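Local coordinates for SusD-like carbohydrate binding protein (Bacteroides vulgatus, PDB 3LEW) that probably binds carbohydrate at the cell surface, as a SusD-family protein of the outer membrane with a probable role in nutrient binding, at residues S265-S268 / Y269-H272; L478-K481 / N482-K485. All blocks are in the same frame, centred on the assembly; numbering follows the deposited sequence.

Contact 1. Residues S265-S268 / Y269-H272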
ATOM      1  N   SER A 265      15.116 -12.323  -4.545  1.00 14.81           N
ATOM      2  CA  SER A 265      13.827 -12.995  -4.785  1.00 14.79           C
ATOM      3  C   SER A 265      12.931 -13.167  -3.562  1.00 14.87           C
ATOM      4  O   SER A 265      11.870 -13.814  -3.677  1.00 14.75           O
ATOM      5  CB  SER A 265      14.048 -14.362  -5.411  1.00 15.91           C
ATOM      6  OG  SER A 265      14.762 -15.204  -4.532  1.00 17.55           O
ATOM      7  N   ASN A 266      13.286 -12.583  -2.428  1.00 13.12           N
ATOM      8  CA  ASN A 266      12.435 -12.772  -1.245  1.00 13.61           C
ATOM      9  C   ASN A 266      11.078 -12.122  -1.384  1.00 13.28           C
ATOM     10  O   ASN A 266      10.056 -12.733  -0.999  1.00 14.07           O
ATOM     11  CB  ASN A 266      13.094 -12.243   0.028  1.00 13.88           C
ATOM     12  CG  ASN A 266      14.366 -12.974   0.434  1.00 17.01           C
ATOM     13  OD1 ASN A 266      14.764 -13.989  -0.136  1.00 16.92           O
ATOM     14  ND2 ASN A 266      15.015 -12.437   1.494  1.00 15.24           N
ATOM     15  N   ALA A 267      11.001 -10.898  -1.920  1.00 12.31           N
ATOM     16  CA  ALA A 267       9.738 -10.209  -1.978  1.00 13.27           C
ATOM     17  C   ALA A 267       8.711 -10.970  -2.824  1.00 12.87           C
ATOM     18  O   ALA A 267       7.514 -10.894  -2.534  1.00 13.38           O
ATOM     19  CB  ALA A 267       9.907  -8.751  -2.525  1.00 13.47           C
ATOM     20  N   SER A 268       9.209 -11.685  -3.833  1.00 12.51           N
ATOM     21  CA  SER A 268       8.347 -12.449  -4.744  1.00 13.50           C
ATOM     22  C   SER A 268       7.441 -13.445  -4.001  1.00 13.74           C
ATOM     23  O   SER A 268       6.396 -13.847  -4.522  1.00 14.53           O
ATOM     24  CB  SER A 268       9.178 -13.205  -5.766  1.00 13.67           C
ATOM     25  OG  SER A 268       9.892 -12.327  -6.613  1.00 15.57           O
ATOM     26  N   TYR A 269       7.863 -13.892  -2.830  1.00 14.40           N
ATOM     27  CA  TYR A 269       7.114 -14.887  -2.080  1.00 13.94           C
ATOM     28  C   TYR A 269       5.682 -14.418  -1.813  1.00 14.12           C
ATOM     29  O   TYR A 269       4.747 -15.253  -1.714  1.00 14.75           O
ATOM     30  CB  TYR A 269       7.853 -15.255  -0.772  1.00 14.69           C
ATOM     31  CG  TYR A 269       7.394 -16.545  -0.142  1.00 13.05           C
ATOM     32  CD1 TYR A 269       6.291 -16.564   0.732  1.00 14.76           C
ATOM     33  CD2 TYR A 269       8.056 -17.733  -0.390  1.00 13.37           C
ATOM     34  CE1 TYR A 269       5.875 -17.759   1.343  1.00 13.84           C
ATOM     35  CE2 TYR A 269       7.644 -18.930   0.190  1.00 15.79           C
ATOM     36  CZ  TYR A 269       6.549 -18.919   1.078  1.00 16.19           C
ATOM     37  OH  TYR A 269       6.126 -20.073   1.677  1.00 16.73           O
ATOM     38  N   GLN A 270       5.460 -13.114  -1.755  1.00 13.83           N
ATOM     39  CA  GLN A 270       4.108 -12.617  -1.554  1.00 14.77           C
ATOM     40  C   GLN A 270       3.132 -12.868  -2.698  1.00 13.76           C
ATOM     41  O   GLN A 270       1.919 -12.824  -2.491  1.00 14.22           O
ATOM     42  CB  GLN A 270       4.081 -11.188  -1.133  1.00 15.64           C
ATOM     43  CG  GLN A 270       4.457 -10.163  -2.172  1.00 13.43           C
ATOM     44  CD  GLN A 270       4.992  -8.833  -1.461  1.00 17.69           C
ATOM     45  OE1 GLN A 270       4.186  -7.967  -1.143  1.00 17.76           O
ATOM     46  NE2 GLN A 270       6.334  -8.656  -1.324  1.00 17.04           N
ATOM     47  N   PHE A 271       3.638 -13.184  -3.890  1.00 13.40           N
ATOM     48  CA  PHE A 271       2.783 -13.712  -4.969  1.00 12.74           C
ATOM     49  C   PHE A 271       2.158 -15.069  -4.629  1.00 12.95           C
ATOM     50  O   PHE A 271       1.136 -15.447  -5.218  1.00 13.52           O
ATOM     51  CB  PHE A 271       3.553 -13.738  -6.313  1.00 13.62           C
ATOM     52  CG  PHE A 271       3.541 -12.395  -7.052  1.00 13.11           C
ATOM     53  CD1 PHE A 271       4.436 -11.386  -6.716  1.00 15.00           C
ATOM     54  CD2 PHE A 271       2.620 -12.138  -8.030  1.00 13.89           C
ATOM     55  CE1 PHE A 271       4.413 -10.163  -7.366  1.00 15.36           C
ATOM     56  CE2 PHE A 271       2.599 -10.912  -8.703  1.00 16.31           C
ATOM     57  CZ  PHE A 271       3.502  -9.916  -8.358  1.00 15.61           C
ATOM     58  N   HIS A 272       2.709 -15.820  -3.679  1.00 12.75           N
ATOM     59  CA  HIS A 272       2.015 -17.002  -3.214  1.00 12.83           C
ATOM     60  C   HIS A 272       0.662 -16.721  -2.540  1.00 13.80           C
ATOM     61  O   HIS A 272      -0.196 -17.607  -2.466  1.00 13.51           O
ATOM     62  CB  HIS A 272       2.895 -17.866  -2.317  1.00 13.61           C
ATOM     63  CG  HIS A 272       4.015 -18.540  -3.028  1.00 12.48           C
ATOM     64  ND1 HIS A 272       3.814 -19.459  -4.044  1.00 11.08           N
ATOM     65  CD2 HIS A 272       5.354 -18.462  -2.844  1.00 12.56           C
ATOM     66  CE1 HIS A 272       4.987 -19.925  -4.436  1.00 12.66           C
ATOM     67  NE2 HIS A 272       5.938 -19.319  -3.742  1.00 14.09           N
TER
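The Phe271 ring turns an edge to Ser268, whose carbonyl O lies in the ring plane, 3.8 Å from CD1. Over one face of the Tyr269 ring, above its centre, sits CD2 of His272; the imidazole stands edge-on here, with Tyr269 CG in its own plane. Tyr40 stacks on Tyr269 and Tyr282 on His272. All this hangs on a 3-10 turn that runs into the short helix 271-274. Its backbone bonds each step back three residues, from Tyr269 N to Asn266 O, from Gln270 N to Ala267 O and, at 2.9 Å, from Phe271 N to Ser268 O. The buried Ser268 OG is bonded to Gln260 and to the backbone of Gly339, and the hydroxyl of Tyr269 to that of Tyr283. Gln270 doubles the grip on the turn. Its CG lies between the backbone N and carbonyl carbon (chi1 71°), which brings the side chain back alongside the carbonyl of Ala267, while OE1 is held by Arg50. Without this amide, as with an alanine in its place, Ala267 O would probably keep only its backbone bond from Gln270 N, and Arg50 NH1 would lose its acceptor. Gln270 NE2 and N reach that oxygen from opposite faces of its carbonyl plane, and Ala267 O lies almost in the Gln270 amide plane, 2.8 Å from NE2 with an N-H...O angle of 156°.

Contact 2. Residues L478-K481 / N482-K485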
ATOM      1  N   LEU A 478       8.472  -1.243  26.634  1.00 16.20           N
ATOM      2  CA  LEU A 478       9.391  -1.530  27.729  1.00 17.33           C
ATOM      3  C   LEU A 478      10.627  -0.677  27.673  1.00 16.36           C
ATOM      4  O   LEU A 478      11.022  -0.098  28.665  1.00 17.94           O
ATOM      5  CB  LEU A 478       9.807  -3.006  27.721  1.00 17.41           C
ATOM      6  CG  LEU A 478       8.779  -4.016  28.176  1.00 19.27           C
ATOM      7  CD1 LEU A 478       9.403  -5.410  28.089  1.00 22.87           C
ATOM      8  CD2 LEU A 478       8.299  -3.711  29.646  1.00 17.48           C
ATOM      9  N   ALA A 479      11.237  -0.623  26.510  1.00 15.44           N
ATOM     10  CA  ALA A 479      12.532   0.009  26.344  1.00 15.62           C
ATOM     11  C   ALA A 479      12.467   1.525  26.382  1.00 15.81           C
ATOM     12  O   ALA A 479      13.401   2.178  26.832  1.00 16.13           O
ATOM     13  CB  ALA A 479      13.176  -0.447  25.018  1.00 15.60           C
ATOM     14  N   ASN A 480      11.399   2.113  25.846  1.00 15.35           N
ATOM     15  CA  ASN A 480      11.271   3.565  25.778  1.00 14.27           C
ATOM     16  C   ASN A 480      10.445   4.069  26.937  1.00 14.57           C
ATOM     17  O   ASN A 480       9.232   4.082  26.888  1.00 15.82           O
ATOM     18  CB  ASN A 480      10.699   3.975  24.392  1.00 13.30           C
ATOM     19  CG  ASN A 480      10.598   5.485  24.197  1.00 12.67           C
ATOM     20  OD1 ASN A 480      10.756   6.253  25.134  1.00 15.76           O
ATOM     21  ND2 ASN A 480      10.339   5.901  22.954  1.00 14.72           N
ATOM     22  N   LYS A 481      11.108   4.532  27.993  1.00 15.31           N
ATOM     23  CA  LYS A 481      10.411   4.900  29.213  1.00 16.74           C
ATOM     24  C   LYS A 481       9.654   6.201  29.076  1.00 16.76           C
ATOM     25  O   LYS A 481       8.820   6.499  29.904  1.00 19.81           O
ATOM     26  CB  LYS A 481      11.377   4.965  30.393  1.00 18.39           C
ATOM     27  CG  LYS A 481      12.163   3.640  30.604  1.00 18.69           C
ATOM     28  CD  LYS A 481      11.307   2.618  31.294  1.00 18.73           C
ATOM     29  CE  LYS A 481      12.158   1.451  31.827  1.00 15.70           C
ATOM     30  NZ  LYS A 481      12.767   0.608  30.805  1.00 15.95           N
ATOM     31  N   ASN A 482       9.938   6.970  28.030  1.00 16.95           N
ATOM     32  CA  ASN A 482       9.268   8.257  27.809  1.00 16.74           C
ATOM     33  C   ASN A 482       8.225   8.267  26.678  1.00 16.11           C
ATOM     34  O   ASN A 482       7.752   9.339  26.252  1.00 15.80           O
ATOM     35  CB  ASN A 482      10.344   9.276  27.484  1.00 17.60           C
ATOM     36  CG  ASN A 482      11.371   9.428  28.621  1.00 19.62           C
ATOM     37  OD1 ASN A 482      12.570   9.278  28.391  1.00 25.75           O
ATOM     38  ND2 ASN A 482      10.906   9.671  29.820  1.00 19.15           N
ATOM     39  N   LEU A 483       7.900   7.074  26.167  1.00 14.57           N
ATOM     40  CA  LEU A 483       7.116   6.928  24.960  1.00 14.11           C
ATOM     41  C   LEU A 483       5.845   7.786  24.934  1.00 13.73           C
ATOM     42  O   LEU A 483       5.563   8.449  23.931  1.00 13.04           O
ATOM     43  CB  LEU A 483       6.744   5.447  24.796  1.00 13.84           C
ATOM     44  CG  LEU A 483       5.996   5.022  23.554  1.00 14.00           C
ATOM     45  CD1 LEU A 483       6.750   5.379  22.279  1.00 12.51           C
ATOM     46  CD2 LEU A 483       5.711   3.498  23.673  1.00 13.65           C
ATOM     47  N   TYR A 484       5.076   7.765  26.042  1.00 13.66           N
ATOM     48  CA  TYR A 484       3.760   8.405  26.095  1.00 12.85           C
ATOM     49  C   TYR A 484       3.781   9.684  26.920  1.00 13.40           C
ATOM     50  O   TYR A 484       2.740  10.126  27.423  1.00 14.11           O
ATOM     51  CB  TYR A 484       2.717   7.436  26.685  1.00 13.80           C
ATOM     52  CG  TYR A 484       2.515   6.210  25.834  1.00 12.67           C
ATOM     53  CD1 TYR A 484       2.039   6.327  24.541  1.00 13.40           C
ATOM     54  CD2 TYR A 484       2.846   4.932  26.299  1.00 13.89           C
ATOM     55  CE1 TYR A 484       1.861   5.201  23.726  1.00 13.91           C
ATOM     56  CE2 TYR A 484       2.677   3.785  25.487  1.00 14.31           C
ATOM     57  CZ  TYR A 484       2.201   3.930  24.216  1.00 16.38           C
ATOM     58  OH  TYR A 484       2.014   2.806  23.417  1.00 16.05           O
ATOM     59  N   LYS A 485       4.959  10.263  27.087  1.00 12.82           N
ATOM     60  CA  LYS A 485       5.094  11.454  27.896  1.00 15.11           C
ATOM     61  C   LYS A 485       4.313  12.671  27.362  1.00 15.27           C
ATOM     62  O   LYS A 485       3.699  13.404  28.170  1.00 16.13           O
ATOM     63  CB  LYS A 485       6.559  11.825  28.038  1.00 14.89           C
ATOM     64  CG  LYS A 485       6.819  12.903  29.060  1.00 20.45           C
ATOM     65  CD  LYS A 485       8.305  13.306  29.031  1.00 25.03           C
ATOM     66  CE  LYS A 485       8.615  14.437  30.015  1.00 30.80           C
ATOM     67  NZ  LYS A 485       9.998  14.987  29.802  1.00 34.86           N
TER
HETATM   68  O   HOH W   1       5.597   6.648  28.685  1.00 20.00           O
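Asn480 curls its side chain over the next turn of the chain, and OD1 accepts the backbone N-H of Asn482 at 3.1 Å. The bond is bent, 137° at the hydrogen, with the donor tilted somewhat from the carbonyl plane of the amide. The amide reaches forward over the following residues because CG stands opposite the backbone N (chi1 -177°). This is the tight part of the contact. The Leu483 side chain crosses that of Asn480 at about a right angle: its CB rests 3.5 Å from Asn480 O, and CD1 comes to 3.7 Å from Asn480 ND2. That nitrogen is not left to the leucine, for it donates to Lys165 O and to Glu476, which fixes the rotation of the amide and leaves OD1 facing the turn. A weak bond from Leu483 N to Asn480 O, 3.4 Å long, closes the backbone loop. Leu483 is also tied by its backbone to Ala167, and its CG lies over the centre of one face of the Tyr484 ring.

The other side is looser and more exposed. A water accepts from Tyr484 N at 2.9 Å and links it, weakly, to Lys481 O, the two residues having no direct contact across the segments. Lys481 is exposed; its chain bends twice and doubles back along the helix to set NZ 2.9 Å from Leu478 O. An ammonium group so placed would probably be favoured by the negative end of the helix dipole. Asn480 is the first residue after helix 474-479 to leave helical backbone angles, and the arrangement is that of a helix exit: an Asx turn nested in the type I beta turn 480-483, followed by a second type I turn, 482-485.

Overall arrangement
Both contacts are local turns at the ends of short helices, but at opposite ends: 265-272 leads into helix 271-274, whereas 478-485 leaves helix 474-479. Contact 1 is buried and contact 2 only partly so; the centre of contact 1 lies about 16 Å, and that of contact 2 about 29 Å, from the centre of the chain. Their nearest atoms are about 26 Å apart, and they share no element. Contact 1 is held by backbone bonds and a glutamine amide, with its aromatic rings and polar groups engaged by surrounding protein; contact 2 mixes a buried Asn480 and Leu483 with an exposed, partly water-linked side. In each, a side-chain amide reinforces the turn, as donor in contact 1 and as acceptor in contact 2.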